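Local coordinates for penicillin binding protein 2X (Streptococcus thermophilus, PDB 5U47), which probably acts as a transpeptidase that cross-links peptidoglycan strands during synthesis of the septal wall, and is probably inactivated by beta-lactams that acylate its active-site serine, at residues L259-R264 against N284-A289; T255-A260 against E434-K439; N146-S151 against T266-T271; T296-L301 against T503-T508. The protein carries 1 engineered substitution. All coordinates share one frame; numbering follows the deposited sequence. Where two conformers were deposited one is given.

Interaction 1 (L259-R264 against N284-A289); sequences LATTQR and NRLYEA
Gln263 and Thr261, on strand 258-264 at one edge of the five-stranded antiparallel sheet of the transpeptidase domain, face an Asx turn in the loop 284-289. The turn forms where Asn284 OD1 accepts from Leu286 N at 2.9 Å, and Asn284 O also takes Glu288 N and Ala289 N on opposite faces of its plane. Gln263 carries the contact. Its CG sits between the backbone N and the carbonyl carbon (chi1 75°), and the extended chain beyond sends the amide to the turn. There OE1 accepts from Arg285 N at 2.8 Å in a nearly linear bond (172° at the hydrogen), the donor lying 33° from the carbonyl plane. NE2 is held by Val283 O, so both ends of the amide are bound by the loop backbone and its flip is fixed. The side chain of Arg285 crosses that of Gln263 at about a right angle; Arg285 CG lies 3.5 Å from Gln263 CD before the chain bends away toward Asp281, its salt-bridge partner. Two residues earlier in the strand, Thr261 OG1, bonded to Thr249, only brushes Leu286 CD2 at 4.2 Å. One water also bridges the segments, donating to Arg264 O (2.7 Å) and accepting from Arg285 NH1 (3.0 Å).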
loop_
_atom_site.group_PDB
_atom_site.type_symbol
_atom_site.label_atom_id
_atom_site.label_comp_id
_atom_site.label_asym_id
_atom_site.label_seq_id
_atom_site.Cartn_x
_atom_site.Cartn_y
_atom_site.Cartn_z
ATOM N N LEU A 259 0.947 -8.473 -3.979
ATOM C CA LEU A 259 0.015 -9.603 -3.985
ATOM C C LEU A 259 -0.548 -9.926 -2.617
ATOM O O LEU A 259 -1.636 -10.483 -2.515
ATOM C CB LEU A 259 0.686 -10.827 -4.586
ATOM C CG LEU A 259 1.211 -10.620 -6.011
ATOM C CD1 LEU A 259 1.945 -11.841 -6.538
ATOM C CD2 LEU A 259 0.069 -10.273 -6.929
ATOM N N ALA A 260 0.199 -9.607 -1.571
ATOM C CA ALA A 260 -0.295 -9.780 -0.230
ATOM C C ALA A 260 0.502 -8.917 0.716
ATOM O O ALA A 260 1.706 -8.739 0.540
ATOM C CB ALA A 260 -0.221 -11.241 0.184
ATOM N N THR A 261 -0.157 -8.355 1.722
ATOM C CA THR A 261 0.567 -7.515 2.670
ATOM C C THR A 261 -0.144 -7.504 4.002
ATOM O O THR A 261 -1.359 -7.391 4.054
ATOM C CB THR A 261 0.779 -6.083 2.120
ATOM O OG1 THR A 261 1.650 -5.353 2.990
ATOM C CG2 THR A 261 -0.522 -5.333 1.927
ATOM N N THR A 262 0.612 -7.638 5.076
ATOM C CA THR A 262 0.013 -7.620 6.386
ATOM C C THR A 262 0.986 -7.132 7.447
ATOM O O THR A 262 2.212 -7.075 7.231
ATOM C CB THR A 262 -0.554 -9.019 6.765
ATOM O OG1 THR A 262 -1.573 -8.878 7.774
ATOM C CG2 THR A 262 0.554 -9.956 7.234
ATOM N N GLN A 263 0.427 -6.758 8.589
ATOM C CA GLN A 263 1.233 -6.353 9.718
ATOM C C GLN A 263 0.583 -6.821 10.985
ATOM O O GLN A 263 -0.594 -7.137 10.987
ATOM C CB GLN A 263 1.424 -4.844 9.763
ATOM C CG GLN A 263 0.232 -4.027 10.226
ATOM C CD GLN A 263 0.540 -2.539 10.160
ATOM O OE1 GLN A 263 0.884 -2.012 9.098
ATOM N NE2 GLN A 263 0.437 -1.865 11.287
ATOM N N ARG A 264 1.387 -6.880 12.050
ATOM C CA ARG A 264 0.954 -7.293 13.343
ATOM C C ARG A 264 1.508 -6.274 14.340
ATOM O O ARG A 264 2.599 -5.766 14.136
ATOM C CB ARG A 264 1.457 -8.705 13.665
ATOM C CG ARG A 264 0.819 -9.814 12.812
ATOM C CD ARG A 264 -0.645 -9.986 13.184
ATOM N NE ARG A 264 -1.324 -11.051 12.444
ATOM C CZ ARG A 264 -1.800 -10.945 11.196
ATOM N NH1 ARG A 264 -1.634 -9.838 10.488
ATOM N NH2 ARG A 264 -2.423 -11.980 10.628
ATOM N N ASN A 284 1.336 2.539 10.133
ATOM C CA ASN A 284 1.284 1.634 8.982
ATOM C C ASN A 284 2.701 1.178 8.663
ATOM O O ASN A 284 3.580 1.997 8.359
ATOM C CB ASN A 284 0.610 2.303 7.785
ATOM C CG ASN A 284 0.346 1.332 6.652
ATOM O OD1 ASN A 284 1.287 0.823 6.028
ATOM N ND2 ASN A 284 -0.932 1.065 6.377
ATOM N N ARG A 285 2.928 -0.131 8.734
ATOM C CA ARG A 285 4.265 -0.655 8.509
ATOM C C ARG A 285 4.703 -0.745 7.070
ATOM O O ARG A 285 5.872 -0.983 6.831
ATOM C CB ARG A 285 4.440 -2.030 9.119
ATOM C CG ARG A 285 3.965 -2.129 10.539
ATOM C CD ARG A 285 4.986 -2.850 11.395
ATOM N NE ARG A 285 5.933 -1.869 11.891
ATOM C CZ ARG A 285 5.709 -1.072 12.931
ATOM N NH1 ARG A 285 4.558 -1.121 13.591
ATOM N NH2 ARG A 285 6.640 -0.212 13.305
ATOM N N LEU A 286 3.779 -0.596 6.117
ATOM C CA LEU A 286 4.168 -0.638 4.723
ATOM C C LEU A 286 4.786 0.687 4.274
ATOM O O LEU A 286 5.791 0.690 3.568
ATOM C CB LEU A 286 2.972 -0.981 3.829
ATOM C CG LEU A 286 3.240 -1.056 2.322
ATOM C CD1 LEU A 286 4.342 -2.064 1.978
ATOM C CD2 LEU A 286 1.971 -1.383 1.589
ATOM N N TYR A 287 4.193 1.808 4.672
ATOM C CA TYR A 287 4.669 3.099 4.158
ATOM C C TYR A 287 4.836 4.268 5.127
ATOM O O TYR A 287 5.283 5.339 4.699
ATOM C CB TYR A 287 3.754 3.544 2.984
ATOM C CG TYR A 287 2.315 3.630 3.363
ATOM C CD1 TYR A 287 1.801 4.767 3.968
ATOM C CD2 TYR A 287 1.462 2.556 3.152
ATOM C CE1 TYR A 287 0.462 4.847 4.336
ATOM C CE2 TYR A 287 0.139 2.621 3.516
ATOM C CZ TYR A 287 -0.356 3.783 4.104
ATOM O OH TYR A 287 -1.666 3.837 4.492
ATOM N N GLU A 288 4.488 4.091 6.400
ATOM C CA GLU A 288 4.627 5.172 7.382
ATOM C C GLU A 288 5.822 4.980 8.282
ATOM O O GLU A 288 6.610 5.907 8.479
ATOM C CB GLU A 288 3.369 5.308 8.241
ATOM C CG GLU A 288 2.162 5.786 7.475
ATOM C CD GLU A 288 0.959 6.007 8.358
ATOM O OE1 GLU A 288 0.934 5.441 9.478
ATOM O OE2 GLU A 288 0.040 6.741 7.919
ATOM N N ALA A 289 5.947 3.781 8.846
ATOM C CA ALA A 289 7.053 3.480 9.762
ATOM C C ALA A 289 8.431 3.688 9.106
ATOM O O ALA A 289 8.649 3.238 7.991
ATOM C CB ALA A 289 6.952 2.035 10.252
HETATM O O HOH W 1 2.414 -3.173 13.577
#

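Interaction 2 (T255-A260 against E434-K439); sequences TGEILA and EPQFIK
Glu257 and Gln436 face each other at a single beta bridge, and the side chain of Glu257 runs from it to Lys439. Its CB starts off away from 434-439, with CG anti to the carbonyl carbon (chi1 -68°). CG then lies 3.8 Å from Lys439 NZ and CD 3.5 Å from the same NZ, and at the tip the two carboxylate oxygens divide their work. OE2 forms a salt bridge with Lys439 NZ at 2.9 Å, the amine coming from well above the carboxylate plane after a chain bent at three torsions, and it is also paired with Arg38. OE1 takes the hydroxyl of Thr255 OG1 at 2.6 Å on its anti lone pair, which together with the two charged partners should fix the carboxylate's rotation. At the bridge itself, Gln436 N donates to Gly256 O (3.0 Å) and Gln436 O receives Ile258 N (2.8 Å). Ile258 CD1 rests against Pro435 CB at 4.3 Å. Two waters link Thr255 O to Glu434 O and to Gln436 OE1; Gln436 NE2 is taken by Lys453 O. Thr255 OG1 also accepts from Glu257 N, an ST turn at the end of the hairpin connection between strands 245-252 and 258-264; the single bridge joins this lead-in to that of strand 438-443.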
loop_
_atom_site.group_PDB
_atom_site.type_symbol
_atom_site.label_atom_id
_atom_site.label_comp_id
_atom_site.label_asym_id
_atom_site.label_seq_id
_atom_site.Cartn_x
_atom_site.Cartn_y
_atom_site.Cartn_z
ATOM N N THR A 255 6.549 -7.434 -12.037
ATOM C CA THR A 255 5.605 -6.326 -12.254
ATOM C C THR A 255 5.530 -5.300 -11.139
ATOM O O THR A 255 4.996 -4.206 -11.361
ATOM C CB THR A 255 4.163 -6.841 -12.459
ATOM O OG1 THR A 255 3.679 -7.399 -11.238
ATOM C CG2 THR A 255 4.081 -7.877 -13.588
ATOM N N GLY A 256 6.039 -5.636 -9.958
ATOM C CA GLY A 256 5.948 -4.726 -8.818
ATOM C C GLY A 256 4.601 -4.742 -8.096
ATOM O O GLY A 256 4.401 -3.993 -7.132
ATOM N N GLU A 257 3.668 -5.576 -8.552
ATOM C CA GLU A 257 2.343 -5.671 -7.924
ATOM C C GLU A 257 2.437 -6.264 -6.540
ATOM O O GLU A 257 3.127 -7.281 -6.349
ATOM C CB GLU A 257 1.422 -6.577 -8.740
ATOM C CG GLU A 257 0.998 -6.072 -10.104
ATOM C CD GLU A 257 0.386 -7.212 -10.904
ATOM O OE1 GLU A 257 1.183 -8.059 -11.428
ATOM O OE2 GLU A 257 -0.871 -7.285 -10.965
ATOM N N ILE A 258 1.745 -5.652 -5.583
ATOM C CA ILE A 258 1.689 -6.161 -4.207
ATOM C C ILE A 258 0.562 -7.212 -4.137
ATOM O O ILE A 258 -0.610 -6.872 -4.196
ATOM C CB ILE A 258 1.489 -5.025 -3.199
ATOM C CG1 ILE A 258 2.718 -4.093 -3.248
ATOM C CG2 ILE A 258 1.269 -5.576 -1.799
ATOM C CD1 ILE A 258 2.536 -2.759 -2.540
ATOM N N LEU A 259 0.947 -8.473 -3.979
ATOM C CA LEU A 259 0.015 -9.603 -3.985
ATOM C C LEU A 259 -0.548 -9.926 -2.617
ATOM O O LEU A 259 -1.636 -10.483 -2.515
ATOM C CB LEU A 259 0.686 -10.827 -4.586
ATOM C CG LEU A 259 1.211 -10.620 -6.011
ATOM C CD1 LEU A 259 1.945 -11.841 -6.538
ATOM C CD2 LEU A 259 0.069 -10.273 -6.929
ATOM N N ALA A 260 0.199 -9.607 -1.571
ATOM C CA ALA A 260 -0.295 -9.780 -0.230
ATOM C C ALA A 260 0.502 -8.917 0.716
ATOM O O ALA A 260 1.706 -8.739 0.540
ATOM C CB ALA A 260 -0.221 -11.241 0.184
ATOM N N GLU A 434 8.119 0.565 -9.786
ATOM C CA GLU A 434 7.319 1.220 -8.753
ATOM C C GLU A 434 6.377 0.161 -8.149
ATOM O O GLU A 434 5.645 -0.505 -8.888
ATOM C CB GLU A 434 6.500 2.340 -9.383
ATOM C CG GLU A 434 5.605 3.122 -8.435
ATOM C CD GLU A 434 6.341 4.108 -7.535
ATOM O OE1 GLU A 434 7.586 4.049 -7.371
ATOM O OE2 GLU A 434 5.634 4.957 -6.971
ATOM N N PRO A 435 6.386 -0.008 -6.814
ATOM C CA PRO A 435 5.430 -0.919 -6.221
ATOM C C PRO A 435 4.011 -0.405 -6.504
ATOM O O PRO A 435 3.806 0.812 -6.497
ATOM C CB PRO A 435 5.763 -0.861 -4.722
ATOM C CG PRO A 435 7.191 -0.452 -4.688
ATOM C CD PRO A 435 7.296 0.547 -5.795
ATOM N N GLN A 436 3.087 -1.325 -6.779
ATOM C CA GLN A 436 1.694 -1.004 -7.116
ATOM C C GLN A 436 0.737 -1.829 -6.297
ATOM O O GLN A 436 0.984 -3.028 -6.040
ATOM C CB GLN A 436 1.408 -1.311 -8.589
ATOM C CG GLN A 436 2.110 -0.399 -9.576
ATOM C CD GLN A 436 1.853 -0.768 -11.027
ATOM O OE1 GLN A 436 1.452 -1.904 -11.350
ATOM N NE2 GLN A 436 2.092 0.183 -11.917
ATOM N N PHE A 437 -0.378 -1.192 -5.931
ATOM C CA PHE A 437 -1.452 -1.828 -5.190
ATOM C C PHE A 437 -2.812 -1.664 -5.889
ATOM O O PHE A 437 -3.807 -2.239 -5.420
ATOM C CB PHE A 437 -1.512 -1.354 -3.711
ATOM C CG PHE A 437 -1.774 0.123 -3.546
ATOM C CD1 PHE A 437 -3.064 0.623 -3.572
ATOM C CD2 PHE A 437 -0.719 1.013 -3.366
ATOM C CE1 PHE A 437 -3.297 1.984 -3.432
ATOM C CE2 PHE A 437 -0.946 2.375 -3.224
ATOM C CZ PHE A 437 -2.244 2.860 -3.257
ATOM N N ILE A 438 -2.862 -0.904 -6.997
ATOM C CA ILE A 438 -4.110 -0.749 -7.782
ATOM C C ILE A 438 -3.958 -1.449 -9.113
ATOM O O ILE A 438 -3.035 -1.146 -9.888
ATOM C CB ILE A 438 -4.446 0.719 -8.110
ATOM C CG1 ILE A 438 -4.526 1.541 -6.831
ATOM C CG2 ILE A 438 -5.766 0.810 -8.893
ATOM C CD1 ILE A 438 -4.576 3.035 -7.070
ATOM N N LYS A 439 -4.880 -2.356 -9.394
ATOM C CA LYS A 439 -4.890 -3.110 -10.644
ATOM C C LYS A 439 -5.791 -2.435 -11.666
ATOM O O LYS A 439 -5.475 -2.370 -12.838
ATOM C CB LYS A 439 -5.432 -4.524 -10.400
ATOM C CG LYS A 439 -5.458 -5.469 -11.606
ATOM C CD LYS A 439 -4.058 -5.965 -11.978
ATOM C CE LYS A 439 -3.247 -4.996 -12.836
ATOM N NZ LYS A 439 -1.765 -5.072 -12.572
HETATM O O HOH W 2 5.435 -1.451 -11.497
HETATM O O HOH W 3 2.419 -3.893 -12.689
#

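Interaction 3 (N146-S151 against T266-T271); sequences NGTFAS and TYNSDT
Ser151 and Tyr267 form the dense heart of a contact between two irregular loops, one from the N-terminal dimerisation region, where Ala150 is the N-cap of helix 151-154, the other from the transpeptidase domain and folded by an Asx turn at Asn268. Ser151 CB sits over the centre of the Tyr267 ring, 3.9 Å from its centroid and 10° off the normal, a CH-pi contact. The ring reaches it because Tyr267 CG lies between backbone N and carbonyl carbon (chi1 65°), which folds the ring back although CB starts away. From the same serine, OG donates to Tyr267 O at 2.6 Å, so one residue grips both the backbone and the ring of the tyrosine. Ser269 OG lies 2.7 Å from Ser151 OG, and Ser269 N donates to Gly147 O at 3.0 Å. A water links Ser151 O, Tyr267 OH and Ser269 OG within this part. Arg156 takes Ser269 O and packs on Tyr267.

Thr148 and Thr266 are partly exposed. Their side chains cross at a slant and touch through the methyls, CG2 to CG2 at 3.6 Å, while Thr148 OG1 leans on Asn268 CA. Beside them a second water joins Ser151 N to Thr266 OG1, which is also bound to Glu152. Asn268 OD1 accepts from Asp270 N in the carbonyl plane at 2.8 Å, the Asx turn, and from Thr271 N above that plane at 3.2 Å, which extends it to an Asx motif, while Asn268 CG lies 3.7 Å from Gly147 CA.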
loop_
_atom_site.group_PDB
_atom_site.type_symbol
_atom_site.label_atom_id
_atom_site.label_comp_id
_atom_site.label_asym_id
_atom_site.label_seq_id
_atom_site.Cartn_x
_atom_site.Cartn_y
_atom_site.Cartn_z
ATOM N N ASN A 146 -14.024 -10.134 4.786
ATOM C CA ASN A 146 -12.927 -11.018 5.145
ATOM C C ASN A 146 -12.420 -10.865 6.590
ATOM O O ASN A 146 -11.503 -11.576 6.985
ATOM C CB ASN A 146 -11.786 -10.851 4.144
ATOM C CG ASN A 146 -12.215 -11.196 2.733
ATOM O OD1 ASN A 146 -12.356 -12.361 2.380
ATOM N ND2 ASN A 146 -12.432 -10.184 1.931
ATOM N N GLY A 147 -13.026 -9.981 7.383
ATOM C CA GLY A 147 -12.617 -9.810 8.792
ATOM C C GLY A 147 -11.160 -9.331 8.945
ATOM O O GLY A 147 -10.813 -8.223 8.496
ATOM N N THR A 148 -10.332 -10.152 9.605
ATOM C CA THR A 148 -8.897 -9.855 9.786
ATOM C C THR A 148 -8.174 -10.237 8.495
ATOM O O THR A 148 -7.807 -11.406 8.277
ATOM C CB THR A 148 -8.349 -10.596 11.009
ATOM O OG1 THR A 148 -9.121 -10.199 12.163
ATOM C CG2 THR A 148 -6.903 -10.269 11.224
ATOM N N PHE A 149 -7.989 -9.241 7.639
ATOM C CA PHE A 149 -7.489 -9.441 6.286
ATOM C C PHE A 149 -6.975 -8.108 5.780
ATOM O O PHE A 149 -7.764 -7.196 5.531
ATOM C CB PHE A 149 -8.681 -9.936 5.428
ATOM C CG PHE A 149 -8.391 -10.131 3.956
ATOM C CD1 PHE A 149 -8.321 -9.053 3.092
ATOM C CD2 PHE A 149 -8.277 -11.410 3.428
ATOM C CE1 PHE A 149 -8.071 -9.239 1.736
ATOM C CE2 PHE A 149 -8.049 -11.612 2.078
ATOM C CZ PHE A 149 -7.959 -10.521 1.229
ATOM N N ALA A 150 -5.651 -7.989 5.641
ATOM C CA ALA A 150 -4.991 -6.740 5.173
ATOM C C ALA A 150 -5.655 -5.519 5.768
ATOM O O ALA A 150 -5.880 -4.517 5.083
ATOM C CB ALA A 150 -5.061 -6.670 3.673
ATOM N N SER A 151 -5.932 -5.583 7.056
ATOM C CA SER A 151 -6.733 -4.540 7.689
ATOM C C SER A 151 -6.119 -3.157 7.647
ATOM O O SER A 151 -6.779 -2.187 7.227
ATOM C CB SER A 151 -7.105 -4.952 9.115
ATOM O OG SER A 151 -7.969 -6.073 9.072
ATOM N N THR A 266 -2.742 -6.556 14.545
ATOM C CA THR A 266 -3.753 -6.138 13.585
ATOM C C THR A 266 -5.110 -6.096 14.242
ATOM O O THR A 266 -5.208 -6.195 15.469
ATOM C CB THR A 266 -3.738 -7.069 12.347
ATOM O OG1 THR A 266 -4.547 -6.522 11.280
ATOM C CG2 THR A 266 -4.217 -8.475 12.725
ATOM N N TYR A 267 -6.146 -5.904 13.426
ATOM C CA TYR A 267 -7.526 -5.895 13.901
ATOM C C TYR A 267 -8.476 -6.481 12.853
ATOM O O TYR A 267 -8.132 -6.604 11.662
ATOM C CB TYR A 267 -7.974 -4.458 14.250
ATOM C CG TYR A 267 -8.037 -3.488 13.077
ATOM C CD1 TYR A 267 -6.909 -2.797 12.654
ATOM C CD2 TYR A 267 -9.241 -3.235 12.410
ATOM C CE1 TYR A 267 -6.963 -1.904 11.578
ATOM C CE2 TYR A 267 -9.312 -2.343 11.355
ATOM C CZ TYR A 267 -8.161 -1.671 10.944
ATOM O OH TYR A 267 -8.217 -0.780 9.891
ATOM N N ASN A 268 -9.670 -6.838 13.303
ATOM C CA ASN A 268 -10.733 -7.301 12.396
ATOM C C ASN A 268 -11.346 -6.059 11.758
ATOM O O ASN A 268 -11.905 -5.207 12.465
ATOM C CB ASN A 268 -11.777 -8.096 13.161
ATOM C CG ASN A 268 -12.857 -8.665 12.258
ATOM O OD1 ASN A 268 -13.438 -7.954 11.425
ATOM N ND2 ASN A 268 -13.132 -9.956 12.420
ATOM N N SER A 269 -11.246 -5.943 10.431
ATOM C CA SER A 269 -11.766 -4.754 9.722
ATOM C C SER A 269 -13.272 -4.524 9.810
ATOM O O SER A 269 -13.733 -3.363 9.727
ATOM C CB SER A 269 -11.355 -4.780 8.240
ATOM O OG SER A 269 -9.959 -4.597 8.097
ATOM N N ASP A 270 -14.039 -5.598 9.965
ATOM C CA ASP A 270 -15.492 -5.491 10.007
ATOM C C ASP A 270 -15.985 -5.093 11.404
ATOM O O ASP A 270 -16.919 -4.341 11.511
ATOM C CB ASP A 270 -16.137 -6.814 9.593
ATOM C CG ASP A 270 -17.590 -6.648 9.087
ATOM O OD1 ASP A 270 -17.875 -5.743 8.257
ATOM O OD2 ASP A 270 -18.447 -7.457 9.485
ATOM N N THR A 271 -15.333 -5.587 12.452
ATOM C CA THR A 271 -15.756 -5.336 13.841
ATOM C C THR A 271 -14.854 -4.413 14.680
ATOM O O THR A 271 -15.239 -4.008 15.773
ATOM C CB THR A 271 -15.839 -6.666 14.602
ATOM O OG1 THR A 271 -14.524 -7.176 14.833
ATOM C CG2 THR A 271 -16.645 -7.684 13.814
HETATM O O HOH W 4 -4.664 -7.865 8.971
HETATM O O HOH W 5 -9.920 -1.865 8.121
#

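Interaction 4 (T296-L301 against T503-T508); sequences TMKVML and TVKSGT. Engineered in segment 503-508: Thr503 (natural residue Ala).
Lys505, on the edge strand 503-510, points its side chain at the start of helix 297-308, against Val299 and Lys298, while its carbonyl meets Thr296. It leaves the strand with CG anti to the backbone N (chi1 -176°), and its CB and CG run past Val299 in the opposite direction: Val299 CG2 is 3.6 Å from Lys505 CB and 3.9 Å from Lys505 CG. Bends at chi2 and chi4 then turn the chain aside. Lys298, extended beyond CG, passes it at a slant, Lys298 CD meeting Lys505 CE at 4.0 Å. The two chains thus touch through their methylenes, while NZ of Lys298 and NZ of Lys505 stand 4.9 Å apart.

Beside this pair, Thr296 CG2 rests on Lys505 O at 3.8 Å. Gly507 has no side chain, and its CA comes to 4.2 Å from Thr296 N, leaving the strand close against the helix start. No hydrogen bond joins the two segments directly; the apolar flank is continued by Met473 of helix 463-478, which touches both Val299 and Lys505.

The polar tips are satisfied by other groups. Lys505 NZ donates to Ser506 O at 2.8 Å, 22° from the carbonyl plane, and bonds Ser354 OG; Lys298 NZ bonds the same hydroxyl as well as Ser295 OG and Asn356 OD1. Two amines therefore converge on one serine hydroxyl, a pattern consistent with the SxxK, SxN and KSG elements of penicillin-binding transpeptidases, in which such a polar network would hold Ser295 ready for acylation.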
loop_
_atom_site.group_PDB
_atom_site.type_symbol
_atom_site.label_atom_id
_atom_site.label_comp_id
_atom_site.label_asym_id
_atom_site.label_seq_id
_atom_site.Cartn_x
_atom_site.Cartn_y
_atom_site.Cartn_z
ATOM N N THR A 296 19.661 -6.533 5.275
ATOM C CA THR A 296 19.071 -6.759 3.962
ATOM C C THR A 296 19.621 -5.693 3.023
ATOM O O THR A 296 19.628 -5.885 1.804
ATOM C CB THR A 296 17.534 -6.669 3.985
ATOM O OG1 THR A 296 17.149 -5.433 4.602
ATOM C CG2 THR A 296 16.955 -7.838 4.766
ATOM N N MET A 297 20.099 -4.585 3.599
ATOM C CA MET A 297 20.684 -3.507 2.801
ATOM C C MET A 297 21.987 -3.979 2.119
ATOM O O MET A 297 22.380 -3.415 1.122
ATOM C CB MET A 297 20.923 -2.235 3.633
ATOM C CG MET A 297 21.471 -1.048 2.853
ATOM S SD MET A 297 20.372 -0.387 1.568
ATOM C CE MET A 297 19.102 0.368 2.560
ATOM N N LYS A 298 22.612 -5.034 2.639
ATOM C CA LYS A 298 23.810 -5.615 2.022
ATOM C C LYS A 298 23.532 -6.152 0.616
ATOM O O LYS A 298 24.466 -6.369 -0.145
ATOM C CB LYS A 298 24.391 -6.749 2.884
ATOM C CG LYS A 298 24.845 -6.301 4.264
ATOM C CD LYS A 298 25.390 -7.436 5.116
ATOM C CE LYS A 298 25.993 -6.855 6.397
ATOM N NZ LYS A 298 26.149 -7.826 7.487
ATOM N N VAL A 299 22.259 -6.377 0.282
ATOM C CA VAL A 299 21.878 -6.823 -1.059
ATOM C C VAL A 299 22.206 -5.671 -2.002
ATOM O O VAL A 299 22.858 -5.879 -3.032
ATOM C CB VAL A 299 20.379 -7.208 -1.142
ATOM C CG1 VAL A 299 19.938 -7.511 -2.566
ATOM C CG2 VAL A 299 20.079 -8.425 -0.269
ATOM N N MET A 300 21.757 -4.465 -1.646
ATOM C CA MET A 300 22.039 -3.277 -2.452
ATOM C C MET A 300 23.551 -3.039 -2.520
ATOM O O MET A 300 24.084 -2.760 -3.595
ATOM C CB MET A 300 21.362 -2.029 -1.882
ATOM C CG MET A 300 19.865 -1.867 -2.106
ATOM S SD MET A 300 18.752 -3.111 -1.418
ATOM C CE MET A 300 18.625 -4.229 -2.782
ATOM N N LEU A 301 24.224 -3.159 -1.370
ATOM C CA LEU A 301 25.677 -2.953 -1.286
ATOM C C LEU A 301 26.433 -3.862 -2.214
ATOM O O LEU A 301 27.271 -3.408 -2.976
ATOM C CB LEU A 301 26.207 -3.203 0.119
ATOM C CG LEU A 301 27.749 -3.037 0.165
ATOM C CD1 LEU A 301 28.130 -1.567 0.133
ATOM C CD2 LEU A 301 28.332 -3.691 1.368
ATOM N N THR A 503 16.862 -17.339 -3.440
ATOM C CA THR A 503 17.754 -16.200 -3.227
ATOM C C THR A 503 17.303 -15.525 -1.931
ATOM O O THR A 503 16.185 -14.989 -1.853
ATOM C CB THR A 503 17.651 -15.282 -4.466
ATOM O OG1 THR A 503 18.540 -15.792 -5.467
ATOM C CG2 THR A 503 17.983 -13.817 -4.178
ATOM N N VAL A 504 18.146 -15.563 -0.900
ATOM C CA VAL A 504 17.756 -14.992 0.374
ATOM C C VAL A 504 18.837 -14.139 1.025
ATOM O O VAL A 504 20.021 -14.295 0.738
ATOM C CB VAL A 504 17.381 -16.117 1.349
ATOM C CG1 VAL A 504 16.236 -16.954 0.783
ATOM C CG2 VAL A 504 18.591 -17.021 1.614
ATOM N N LYS A 505 18.406 -13.231 1.897
ATOM C CA LYS A 505 19.318 -12.454 2.742
ATOM C C LYS A 505 18.581 -12.099 4.006
ATOM O O LYS A 505 17.475 -11.557 3.968
ATOM C CB LYS A 505 19.836 -11.184 2.071
ATOM C CG LYS A 505 20.879 -10.427 2.926
ATOM C CD LYS A 505 22.169 -11.233 3.139
ATOM C CE LYS A 505 23.141 -10.536 4.073
ATOM N NZ LYS A 505 22.802 -10.738 5.511
ATOM N N SER A 506 19.206 -12.385 5.128
ATOM C CA SER A 506 18.644 -12.105 6.415
ATOM C C SER A 506 19.171 -10.798 6.881
ATOM O O SER A 506 20.195 -10.292 6.396
ATOM C CB SER A 506 19.116 -13.159 7.438
ATOM O OG SER A 506 20.542 -13.173 7.506
ATOM N N GLY A 507 18.522 -10.288 7.904
ATOM C CA GLY A 507 18.975 -9.096 8.521
ATOM C C GLY A 507 18.654 -9.004 9.995
ATOM O O GLY A 507 17.675 -9.577 10.503
ATOM N N THR A 508 19.533 -8.305 10.692
ATOM C CA THR A 508 19.354 -7.963 12.081
ATOM C C THR A 508 19.679 -6.490 12.021
ATOM O O THR A 508 20.507 -6.066 11.187
ATOM C CB THR A 508 20.329 -8.683 13.032
ATOM O OG1 THR A 508 21.679 -8.370 12.670
ATOM C CG2 THR A 508 20.122 -10.189 12.974
#

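Overall arrangement
From the N terminus, 146-151 opens first, and its partner 266-271 comes only after strand 258-264, so interaction 3 crosses interactions 1 and 2, both of which start on or just before that strand. Interactions 1 and 2 start from the same stretch; the first closes a short loop at 284-289, the second a much longer one at 434-439. Interaction 4 opens at 296-301, after interactions 1 and 3 have closed, and crosses interaction 2 to end at 503-508. Interactions 1 and 4 hold loop and helix against the two outer strands of one sheet, their centres about 19 Å apart; interaction 2 ties the lead-in of the first of these strands to that of strand 438-443, and interaction 3 brings in the N-terminal region, Ala150 CB packing on Thr261 O.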